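Local coordinates for protein iron transport multicopper oxidase FET3 (Saccharomyces cerevisiae, PDB 1ZPU) that oxidises Fe(II) to Fe(III) with dioxygen as acceptor for high-affinity iron uptake, using four copper ions, and also oxidises Cu(I), at residues Gly330-Thr342 with Phe460-Gly474. Numbering follows the deposited sequence.
Sequences GVNYAFFNNITYT and FFHCHIEWHLLQGLG. With CU1 (copper (I) ion), chain B; CU1 (copper (I) ion), chain C; CU1 (copper (I) ion), chain D; NAG (2-acetamido-2-deoxy-beta-D-glucopyranose), chain E.
Phe-336 and Leu-473 make the apolar centre. Methyl CD2 of Leu-473 lies over the middle of one face of the Phe-336 ring in a CH-pi contact, 3.5 Å from the ring centroid. The ring of Phe-461 runs nearly parallel to that of Phe-336 but is slid well aside, with Phe-336 CZ 3.8 Å from Phe-461 CE2. Backbone of Gly-474 meets the Phe-336 edge. Val-320 and Val-322 of strand 316-326 touch the side chain of Phe-336. Replacing Phe-336 by an alanine removes the ring, and Leu-473 CD2 and Phe-461 would probably be left facing a gap.

Ala-334 CB continues the apolar patch, 3.7 Å from Leu-473 CG. On another side, Phe-460 turns its edge to a face of Tyr-341, a T-shaped pair with planes at 62°. The Tyr-341 torsion (chi1 174°) swings the ring away from its own N toward Phe-460, putting CD2 4.1 Å from Phe-460 CZ.

Backbone bonds come next. Tyr-341 N donates to Gly-472 O (2.9 Å). Ala-334 N donates to Gln-471 O, whose placing is doubtful. Gly-472 closes helix 466-470 in a Schellman motif; at its positive phi a side chain would press on the preceding carbonyl O. At the polar edge, extended Gln-471 donates a hydrogen bond from NE2 to Asn-332 O (3.0 Å, 153°). NE2 sits 63° out of the carbonyl plane, not on a lone pair.

The contact joins edge strand 332-336 of one sheet of a cupredoxin domain to the copper-binding loop of the other. Cys-463 SG and His-468 ND1 bind the type 1 copper with His-392, while His-462 and His-464 bind the type 3 pair. His-468 NE2 hydrogen-bonds Glu-164, which would help fix the ring's rotation. Leu-473 CD1, a non-coordinating methyl, faces the type 1 copper at 3.8 Å. This is consistent with a site lacking an axial methionine ligand, which may raise its reduction potential.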
loop_
_atom_site.group_PDB
_atom_site.type_symbol
_atom_site.label_atom_id
_atom_site.label_comp_id
_atom_site.label_asym_id
_atom_site.label_seq_id
_atom_site.Cartn_x
_atom_site.Cartn_y
_atom_site.Cartn_z
ATOM N N GLY A 330 -1.912 -20.006 -20.083
ATOM C CA GLY A 330 -3.198 -20.373 -19.502
ATOM C C GLY A 330 -3.517 -19.736 -18.164
ATOM O O GLY A 330 -4.627 -19.899 -17.648
ATOM N N VAL A 331 -2.559 -19.016 -17.582
ATOM C CA VAL A 331 -2.800 -18.367 -16.297
ATOM C C VAL A 331 -3.341 -16.953 -16.486
ATOM O O VAL A 331 -3.163 -16.340 -17.541
ATOM C CB VAL A 331 -1.561 -18.407 -15.333
ATOM C CG1 VAL A 331 -0.613 -19.548 -15.682
ATOM C CG2 VAL A 331 -0.820 -17.080 -15.296
ATOM N N ASN A 332 -4.008 -16.451 -15.453
ATOM C CA ASN A 332 -4.666 -15.157 -15.507
ATOM C C ASN A 332 -3.806 -14.019 -14.936
ATOM O O ASN A 332 -3.449 -14.031 -13.758
ATOM C CB ASN A 332 -6.010 -15.243 -14.791
ATOM C CG ASN A 332 -6.861 -14.019 -15.005
ATOM O OD1 ASN A 332 -6.974 -13.164 -14.123
ATOM N ND2 ASN A 332 -7.467 -13.923 -16.179
ATOM N N TYR A 333 -3.489 -13.046 -15.788
ATOM C CA TYR A 333 -2.668 -11.901 -15.412
ATOM C C TYR A 333 -3.478 -10.608 -15.300
ATOM O O TYR A 333 -4.630 -10.536 -15.761
ATOM C CB TYR A 333 -1.542 -11.721 -16.426
ATOM C CG TYR A 333 -0.477 -12.796 -16.355
ATOM C CD1 TYR A 333 -0.483 -13.870 -17.239
ATOM C CD2 TYR A 333 0.533 -12.738 -15.399
ATOM C CE1 TYR A 333 0.497 -14.852 -17.188
ATOM C CE2 TYR A 333 1.508 -13.714 -15.330
ATOM C CZ TYR A 333 1.491 -14.774 -16.226
ATOM O OH TYR A 333 2.466 -15.753 -16.150
ATOM N N ALA A 334 -2.874 -9.594 -14.683
ATOM C CA ALA A 334 -3.470 -8.266 -14.592
ATOM C C ALA A 334 -2.732 -7.286 -15.498
ATOM O O ALA A 334 -1.508 -7.351 -15.626
ATOM C CB ALA A 334 -3.437 -7.791 -13.186
ATOM N N PHE A 335 -3.479 -6.377 -16.119
ATOM C CA PHE A 335 -2.914 -5.498 -17.134
ATOM C C PHE A 335 -3.173 -4.011 -16.896
ATOM O O PHE A 335 -4.276 -3.610 -16.537
ATOM C CB PHE A 335 -3.458 -5.875 -18.514
ATOM C CG PHE A 335 -3.075 -7.247 -18.970
ATOM C CD1 PHE A 335 -3.804 -8.365 -18.566
ATOM C CD2 PHE A 335 -2.004 -7.427 -19.834
ATOM C CE1 PHE A 335 -3.457 -9.639 -18.999
ATOM C CE2 PHE A 335 -1.658 -8.703 -20.271
ATOM C CZ PHE A 335 -2.387 -9.802 -19.851
ATOM N N PHE A 336 -2.136 -3.204 -17.092
ATOM C CA PHE A 336 -2.310 -1.785 -17.342
ATOM C C PHE A 336 -2.204 -1.636 -18.857
ATOM O O PHE A 336 -1.169 -1.969 -19.440
ATOM C CB PHE A 336 -1.241 -0.941 -16.629
ATOM C CG PHE A 336 -1.616 -0.501 -15.221
ATOM C CD1 PHE A 336 -0.660 -0.502 -14.206
ATOM C CD2 PHE A 336 -2.911 -0.073 -14.914
ATOM C CE1 PHE A 336 -0.981 -0.093 -12.908
ATOM C CE2 PHE A 336 -3.252 0.342 -13.616
ATOM C CZ PHE A 336 -2.284 0.333 -12.612
ATOM N N ASN A 337 -3.274 -1.155 -19.491
ATOM C CA ASN A 337 -3.419 -1.224 -20.948
ATOM C C ASN A 337 -3.148 -2.640 -21.425
ATOM O O ASN A 337 -3.861 -3.563 -21.027
ATOM C CB ASN A 337 -2.522 -0.211 -21.660
ATOM C CG ASN A 337 -2.842 1.222 -21.269
ATOM O OD1 ASN A 337 -4.007 1.573 -21.042
ATOM N ND2 ASN A 337 -1.806 2.058 -21.184
ATOM N N ASN A 338 -2.108 -2.827 -22.230
ATOM C CA ASN A 338 -1.788 -4.161 -22.728
ATOM C C ASN A 338 -0.530 -4.773 -22.114
ATOM O O ASN A 338 0.066 -5.682 -22.692
ATOM C CB ASN A 338 -1.699 -4.158 -24.255
ATOM C CG ASN A 338 -0.559 -3.289 -24.786
ATOM O OD1 ASN A 338 0.047 -2.499 -24.047
ATOM N ND2 ASN A 338 -0.286 -3.416 -26.092
ATOM N N ILE A 339 -0.149 -4.284 -20.933
ATOM C CA ILE A 339 1.099 -4.690 -20.272
ATOM C C ILE A 339 0.875 -5.238 -18.859
ATOM O O ILE A 339 0.202 -4.606 -18.042
ATOM C CB ILE A 339 2.115 -3.507 -20.237
ATOM C CG1 ILE A 339 2.462 -3.065 -21.665
ATOM C CG2 ILE A 339 3.384 -3.878 -19.472
ATOM C CD1 ILE A 339 3.305 -1.812 -21.751
ATOM N N THR A 340 1.420 -6.427 -18.599
ATOM C CA THR A 340 1.586 -6.954 -17.244
ATOM C C THR A 340 2.998 -6.617 -16.841
ATOM O O THR A 340 3.934 -6.902 -17.597
ATOM C CB THR A 340 1.570 -8.484 -17.209
ATOM O OG1 THR A 340 0.714 -9.005 -18.233
ATOM C CG2 THR A 340 1.174 -8.991 -15.830
ATOM N N TYR A 341 3.173 -6.043 -15.654
ATOM C CA TYR A 341 4.514 -5.728 -15.188
ATOM C C TYR A 341 5.382 -6.978 -15.125
ATOM O O TYR A 341 5.037 -7.959 -14.460
ATOM C CB TYR A 341 4.518 -5.027 -13.834
ATOM C CG TYR A 341 5.927 -4.843 -13.331
ATOM C CD1 TYR A 341 6.756 -3.869 -13.878
ATOM C CD2 TYR A 341 6.453 -5.676 -12.346
ATOM C CE1 TYR A 341 8.071 -3.707 -13.434
ATOM C CE2 TYR A 341 7.763 -5.522 -11.898
ATOM C CZ TYR A 341 8.561 -4.535 -12.444
ATOM O OH TYR A 341 9.850 -4.374 -12.010
ATOM N N THR A 342 6.504 -6.930 -15.832
ATOM C CA THR A 342 7.466 -8.011 -15.818
ATOM C C THR A 342 8.821 -7.427 -15.449
ATOM O O THR A 342 9.391 -6.658 -16.212
ATOM C CB THR A 342 7.528 -8.707 -17.178
ATOM O OG1 THR A 342 6.223 -8.711 -17.777
ATOM C CG2 THR A 342 8.016 -10.127 -17.008
ATOM N N PHE A 460 6.890 3.269 -8.001
ATOM C CA PHE A 460 5.963 2.219 -8.395
ATOM C C PHE A 460 4.534 2.734 -8.281
ATOM O O PHE A 460 4.157 3.331 -7.272
ATOM C CB PHE A 460 6.171 0.982 -7.499
ATOM C CG PHE A 460 5.946 -0.345 -8.185
ATOM C CD1 PHE A 460 5.666 -0.428 -9.547
ATOM C CD2 PHE A 460 6.053 -1.532 -7.461
ATOM C CE1 PHE A 460 5.470 -1.680 -10.168
ATOM C CE2 PHE A 460 5.872 -2.794 -8.081
ATOM C CZ PHE A 460 5.575 -2.861 -9.426
ATOM N N PHE A 461 3.748 2.528 -9.331
ATOM C CA PHE A 461 2.311 2.776 -9.259
ATOM C C PHE A 461 1.559 1.475 -9.508
ATOM O O PHE A 461 1.600 0.940 -10.619
ATOM C CB PHE A 461 1.865 3.843 -10.255
ATOM C CG PHE A 461 0.394 4.102 -10.226
ATOM C CD1 PHE A 461 -0.167 4.867 -9.214
ATOM C CD2 PHE A 461 -0.438 3.556 -11.201
ATOM C CE1 PHE A 461 -1.531 5.102 -9.180
ATOM C CE2 PHE A 461 -1.814 3.778 -11.169
ATOM C CZ PHE A 461 -2.357 4.558 -10.153
ATOM N N HIS A 462 0.879 0.971 -8.480
ATOM C CA HIS A 462 0.276 -0.353 -8.556
ATOM C C HIS A 462 -0.913 -0.524 -7.644
ATOM O O HIS A 462 -1.136 0.275 -6.731
ATOM C CB HIS A 462 1.300 -1.415 -8.178
ATOM C CG HIS A 462 1.740 -1.336 -6.753
ATOM N ND1 HIS A 462 1.116 -2.034 -5.741
ATOM C CD2 HIS A 462 2.737 -0.633 -6.167
ATOM C CE1 HIS A 462 1.705 -1.757 -4.591
ATOM N NE2 HIS A 462 2.689 -0.906 -4.820
ATOM N N CYS A 463 -1.644 -1.606 -7.877
ATOM C CA CYS A 463 -2.663 -2.061 -6.958
ATOM C C CYS A 463 -2.008 -2.695 -5.733
ATOM O O CYS A 463 -1.074 -3.495 -5.838
ATOM C CB CYS A 463 -3.571 -3.061 -7.651
ATOM S SG CYS A 463 -4.923 -3.600 -6.623
ATOM N N HIS A 464 -2.500 -2.332 -4.561
ATOM C CA HIS A 464 -1.928 -2.811 -3.318
ATOM C C HIS A 464 -2.520 -4.145 -2.847
ATOM O O HIS A 464 -2.184 -4.626 -1.770
ATOM C CB HIS A 464 -2.045 -1.753 -2.238
ATOM C CG HIS A 464 -0.892 -1.750 -1.294
ATOM N ND1 HIS A 464 -0.695 -2.744 -0.358
ATOM C CD2 HIS A 464 0.147 -0.891 -1.158
ATOM C CE1 HIS A 464 0.413 -2.489 0.320
ATOM N NE2 HIS A 464 0.939 -1.366 -0.142
ATOM N N ILE A 465 -3.392 -4.744 -3.649
ATOM C CA ILE A 465 -3.866 -6.076 -3.357
ATOM C C ILE A 465 -2.780 -7.014 -3.811
ATOM O O ILE A 465 -2.491 -7.114 -5.000
ATOM C CB ILE A 465 -5.167 -6.413 -4.096
ATOM C CG1 ILE A 465 -6.359 -5.676 -3.462
ATOM C CG2 ILE A 465 -5.394 -7.948 -4.105
ATOM C CD1 ILE A 465 -7.629 -5.714 -4.300
ATOM N N GLU A 466 -2.180 -7.706 -2.856
ATOM C CA GLU A 466 -1.000 -8.506 -3.106
ATOM C C GLU A 466 -1.147 -9.485 -4.265
ATOM O O GLU A 466 -0.213 -9.676 -5.056
ATOM C CB GLU A 466 -0.610 -9.211 -1.818
ATOM C CG GLU A 466 0.244 -8.319 -0.919
ATOM C CD GLU A 466 1.688 -8.190 -1.436
ATOM O OE1 GLU A 466 2.430 -9.213 -1.368
ATOM O OE2 GLU A 466 2.065 -7.077 -1.908
ATOM N N TRP A 467 -2.329 -10.089 -4.369
ATOM C CA TRP A 467 -2.621 -11.015 -5.452
ATOM C C TRP A 467 -2.558 -10.326 -6.812
ATOM O O TRP A 467 -2.044 -10.893 -7.771
ATOM C CB TRP A 467 -3.983 -11.663 -5.234
ATOM C CG TRP A 467 -4.160 -12.197 -3.831
ATOM C CD1 TRP A 467 -5.069 -11.773 -2.901
ATOM C CD2 TRP A 467 -3.403 -13.255 -3.206
ATOM N NE1 TRP A 467 -4.929 -12.511 -1.741
ATOM C CE2 TRP A 467 -3.912 -13.417 -1.900
ATOM C CE3 TRP A 467 -2.350 -14.076 -3.630
ATOM C CZ2 TRP A 467 -3.408 -14.363 -1.011
ATOM C CZ3 TRP A 467 -1.840 -15.015 -2.750
ATOM C CH2 TRP A 467 -2.372 -15.151 -1.448
ATOM N N HIS A 468 -3.055 -9.097 -6.888
ATOM C CA HIS A 468 -3.090 -8.384 -8.145
ATOM C C HIS A 468 -1.703 -7.869 -8.552
ATOM O O HIS A 468 -1.371 -7.801 -9.751
ATOM C CB HIS A 468 -4.133 -7.267 -8.102
ATOM C CG HIS A 468 -5.529 -7.757 -7.853
ATOM N ND1 HIS A 468 -6.574 -6.908 -7.545
ATOM C CD2 HIS A 468 -6.050 -9.006 -7.845
ATOM C CE1 HIS A 468 -7.675 -7.612 -7.369
ATOM N NE2 HIS A 468 -7.383 -8.886 -7.542
ATOM N N LEU A 469 -0.896 -7.514 -7.553
ATOM C CA LEU A 469 0.488 -7.148 -7.793
ATOM C C LEU A 469 1.271 -8.360 -8.308
ATOM O O LEU A 469 2.116 -8.227 -9.190
ATOM C CB LEU A 469 1.108 -6.595 -6.526
ATOM C CG LEU A 469 2.539 -6.063 -6.594
ATOM C CD1 LEU A 469 2.694 -4.882 -7.581
ATOM C CD2 LEU A 469 2.987 -5.697 -5.174
ATOM N N LEU A 470 0.969 -9.541 -7.770
ATOM C CA LEU A 470 1.531 -10.798 -8.278
ATOM C C LEU A 470 1.112 -11.066 -9.706
ATOM O O LEU A 470 1.894 -11.631 -10.484
ATOM C CB LEU A 470 1.136 -11.986 -7.402
ATOM C CG LEU A 470 2.077 -12.212 -6.225
ATOM C CD1 LEU A 470 1.374 -12.972 -5.108
ATOM C CD2 LEU A 470 3.350 -12.936 -6.678
ATOM N N GLN A 471 -0.112 -10.657 -10.045
ATOM C CA GLN A 471 -0.626 -10.748 -11.405
ATOM C C GLN A 471 -0.029 -9.683 -12.328
ATOM O O GLN A 471 -0.326 -9.653 -13.520
ATOM C CB GLN A 471 -2.139 -10.641 -11.383
ATOM C CG GLN A 471 -2.855 -11.878 -10.907
ATOM C CD GLN A 471 -4.356 -11.698 -10.969
ATOM O OE1 GLN A 471 -4.975 -11.201 -10.019
ATOM N NE2 GLN A 471 -4.956 -12.079 -12.099
ATOM N N GLY A 472 0.799 -8.803 -11.765
ATOM C CA GLY A 472 1.490 -7.747 -12.518
ATOM C C GLY A 472 0.786 -6.407 -12.739
ATOM O O GLY A 472 1.078 -5.728 -13.722
ATOM N N LEU A 473 -0.112 -6.006 -11.829
ATOM C CA LEU A 473 -0.854 -4.753 -11.971
ATOM C C LEU A 473 -0.013 -3.605 -11.459
ATOM O O LEU A 473 -0.292 -3.060 -10.391
ATOM C CB LEU A 473 -2.154 -4.784 -11.170
ATOM C CG LEU A 473 -3.446 -4.322 -11.861
ATOM C CD1 LEU A 473 -4.539 -3.985 -10.856
ATOM C CD2 LEU A 473 -3.254 -3.179 -12.859
ATOM N N GLY A 474 1.014 -3.232 -12.215
ATOM C CA GLY A 474 1.895 -2.142 -11.816
ATOM C C GLY A 474 2.634 -1.498 -12.965
ATOM O O GLY A 474 2.826 -2.112 -14.014
HETATM CU CU CU1 B . -6.424 -4.831 -7.641
HETATM CU CU CU1 C . 4.555 -0.633 -3.669
HETATM CU CU CU1 D . 2.482 -0.216 0.984
HETATM C C1 NAG E . 1.123 -3.409 -26.399
HETATM C C2 NAG E . 2.271 -4.345 -26.774
HETATM C C3 NAG E . 3.250 -3.678 -27.759
HETATM C C4 NAG E . 2.608 -2.579 -28.604
HETATM C C5 NAG E . 1.880 -1.547 -27.735
HETATM C C6 NAG E . 0.593 -1.019 -28.370
HETATM C C7 NAG E . 3.762 -5.768 -25.430
HETATM C C8 NAG E . 5.236 -5.589 -25.717
HETATM N N2 NAG E . 2.962 -4.706 -25.547
HETATM O O3 NAG E . 3.834 -4.645 -28.609
HETATM O O4 NAG E . 3.619 -1.928 -29.335
HETATM O O5 NAG E . 1.592 -2.074 -26.444
HETATM O O6 NAG E . 0.859 -0.602 -29.688
HETATM O O7 NAG E . 3.324 -6.866 -25.096
#